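Local coordinates for uncharacterized protein (PDB 6PTM), which probably hydrolyses carrageenan chains from their ends as an exo-carrageenase of glycoside hydrolase family 42, at residues 68-73 with 132-137. Residues are numbered along the deposited sequence; the frame is centred on the assembly and turned at random. Where two conformers were deposited one is given.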
loop_
_atom_site.group_PDB
_atom_site.type_symbol
_atom_site.label_atom_id
_atom_site.label_comp_id
_atom_site.label_asym_id
_atom_site.label_seq_id
_atom_site.Cartn_x
_atom_site.Cartn_y
_atom_site.Cartn_z
ATOM N N THR A 68 -26.297 -10.589 11.997
ATOM C CA THR A 68 -25.661 -9.939 13.172
ATOM C C THR A 68 -24.132 -10.088 13.109
ATOM O O THR A 68 -23.487 -9.983 14.165
ATOM C CB THR A 68 -26.156 -10.521 14.504
ATOM O OG1 THR A 68 -26.050 -11.941 14.447
ATOM C CG2 THR A 68 -27.575 -10.142 14.816
ATOM N N LEU A 69 -23.545 -10.325 11.940
ATOM C CA LEU A 69 -22.066 -10.479 11.828
ATOM C C LEU A 69 -21.355 -9.294 12.502
ATOM O O LEU A 69 -20.395 -9.515 13.257
ATOM C CB LEU A 69 -21.648 -10.623 10.362
ATOM C CG LEU A 69 -20.150 -10.681 10.101
ATOM C CD1 LEU A 69 -19.510 -11.897 10.793
ATOM C CD2 LEU A 69 -19.895 -10.730 8.600
ATOM N N LYS A 70 -21.806 -8.073 12.246
ATOM C CA LYS A 70 -21.101 -6.860 12.729
ATOM C C LYS A 70 -21.055 -6.893 14.268
ATOM O O LYS A 70 -19.975 -6.783 14.812
ATOM C CB LYS A 70 -21.823 -5.648 12.160
ATOM C CG LYS A 70 -21.216 -4.311 12.511
ATOM C CD LYS A 70 -21.912 -3.188 11.786
ATOM C CE LYS A 70 -21.397 -1.846 12.250
ATOM N NZ LYS A 70 -21.930 -0.754 11.415
ATOM N N GLU A 71 -22.203 -7.096 14.918
ATOM C CA GLU A 71 -22.333 -7.089 16.398
ATOM C C GLU A 71 -21.600 -8.299 16.990
ATOM O O GLU A 71 -20.963 -8.145 18.065
ATOM C CB GLU A 71 -23.797 -7.003 16.799
ATOM C CG GLU A 71 -24.431 -5.651 16.509
ATOM C CD GLU A 71 -24.904 -5.497 15.072
ATOM O OE1 GLU A 71 -25.017 -6.536 14.371
ATOM O OE2 GLU A 71 -25.154 -4.339 14.658
ATOM N N GLU A 72 -21.657 -9.459 16.347
ATOM C CA GLU A 72 -20.881 -10.641 16.806
ATOM C C GLU A 72 -19.383 -10.357 16.768
ATOM O O GLU A 72 -18.646 -10.855 17.656
ATOM C CB GLU A 72 -21.156 -11.866 15.946
ATOM C CG GLU A 72 -22.548 -12.430 16.144
ATOM C CD GLU A 72 -22.838 -13.495 15.104
ATOM O OE1 GLU A 72 -21.929 -14.292 14.855
ATOM O OE2 GLU A 72 -23.890 -13.457 14.482
ATOM N N THR A 73 -18.925 -9.607 15.765
ATOM C CA THR A 73 -17.500 -9.217 15.642
ATOM C C THR A 73 -17.149 -8.313 16.820
ATOM O O THR A 73 -16.097 -8.531 17.455
ATOM C CB THR A 73 -17.205 -8.562 14.288
ATOM O OG1 THR A 73 -17.494 -9.529 13.276
ATOM C CG2 THR A 73 -15.778 -8.078 14.192
ATOM N N ILE A 132 -25.322 -1.956 20.537
ATOM C CA ILE A 132 -26.722 -2.085 21.041
ATOM C C ILE A 132 -27.614 -1.050 20.338
ATOM O O ILE A 132 -28.655 -1.454 19.814
ATOM C CB ILE A 132 -26.771 -1.993 22.579
ATOM C CG1 ILE A 132 -26.053 -3.181 23.230
ATOM C CG2 ILE A 132 -28.212 -1.857 23.050
ATOM C CD1 ILE A 132 -25.701 -2.972 24.679
ATOM N N SER A 133 -27.212 0.219 20.275
ATOM C CA SER A 133 -27.998 1.284 19.592
ATOM C C SER A 133 -28.234 0.934 18.132
ATOM O O SER A 133 -29.371 1.098 17.648
ATOM C CB SER A 133 -27.310 2.576 19.680
ATOM O OG SER A 133 -27.297 2.927 21.031
ATOM N N GLU A 134 -27.184 0.522 17.441
ATOM C CA GLU A 134 -27.315 0.232 16.007
ATOM C C GLU A 134 -28.285 -0.937 15.824
ATOM O O GLU A 134 -29.236 -0.810 15.027
ATOM C CB GLU A 134 -25.984 -0.091 15.326
ATOM C CG GLU A 134 -26.185 -0.342 13.829
ATOM C CD GLU A 134 -24.927 -0.460 12.990
ATOM O OE1 GLU A 134 -23.855 -0.316 13.559
ATOM O OE2 GLU A 134 -25.037 -0.767 11.767
ATOM N N LEU A 135 -28.048 -2.061 16.490
ATOM C CA LEU A 135 -28.890 -3.267 16.271
ATOM C C LEU A 135 -30.361 -2.994 16.655
ATOM O O LEU A 135 -31.243 -3.501 15.924
ATOM C CB LEU A 135 -28.286 -4.431 17.054
ATOM C CG LEU A 135 -28.851 -5.810 16.731
ATOM C CD1 LEU A 135 -28.858 -6.099 15.236
ATOM C CD2 LEU A 135 -28.070 -6.886 17.490
ATOM N N GLU A 136 -30.629 -2.253 17.726
ATOM C CA GLU A 136 -32.028 -1.923 18.116
ATOM C C GLU A 136 -32.691 -1.116 16.991
ATOM O O GLU A 136 -33.848 -1.415 16.690
ATOM C CB GLU A 136 -32.056 -1.195 19.454
ATOM C CG GLU A 136 -31.608 -2.072 20.610
ATOM C CD GLU A 136 -32.710 -2.458 21.581
ATOM O OE1 GLU A 136 -33.858 -2.687 21.111
ATOM O OE2 GLU A 136 -32.415 -2.533 22.788
ATOM N N ALA A 137 -31.977 -0.192 16.349
ATOM C CA ALA A 137 -32.485 0.573 15.195
ATOM C C ALA A 137 -32.736 -0.365 14.012
ATOM O O ALA A 137 -33.737 -0.165 13.293
ATOM C CB ALA A 137 -31.512 1.681 14.846
HETATM O O HOH W 1 -23.472 -2.258 15.359
#
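K70 and E134 join two nearly antiparallel helices by a salt bridge, NZ of K70 lying 2.9 Å from OE1 of E134 on that oxygen's syn lone pair, with a weak second bond from the same nitrogen to OE2. The helices, 69-90 and 109-139, belong to an N-terminal helical bundle that also includes helix 44-63; the short segments meet at 161° with their axes 10.6 Å apart. Lysine and glutamate suit these places because their extended chains let the charged ends meet between the helices. K70 has CG anti to its backbone nitrogen (chi1 -178°) and stays extended to the ammonium, as E134 does to its carboxylate, and the two side chains cross at about a right angle. With an alanine here in place of the lysine, the E134 carboxylate is likely to lose its close ammonium partner and to turn more freely.

Next to the bridge a second acid, E71, brings OE2 to 4.4 Å from OE1 of E134. A water lies between them and donates to both oxygens, 2.8 Å from OE2 of E71 and 2.7 Å from OE1 of E134. This bridging water, with the ammonium of K70, probably eases the repulsion between the two carboxylates. R145 forms a salt bridge with OE2 of E71 and a long, weak ion pair with OE2 of E134, and so probably supplies the countercharge for the buried E71 carboxylate.

Beyond these charges, E71 bends at chi2 (83°) and packs against L135, whose two methyls meet E71 and T68. The nearest approach is OE2 of E71 to CB of L135, 3.9 Å; CG of E71 touches CD2, and its carboxyl carbon CD1. T68, at the N-cap position, makes no capping bond: its OG1 donates to OE2 of E72 (2.6 Å), while its CG2 rests 4.2 Å from CD2 of L135.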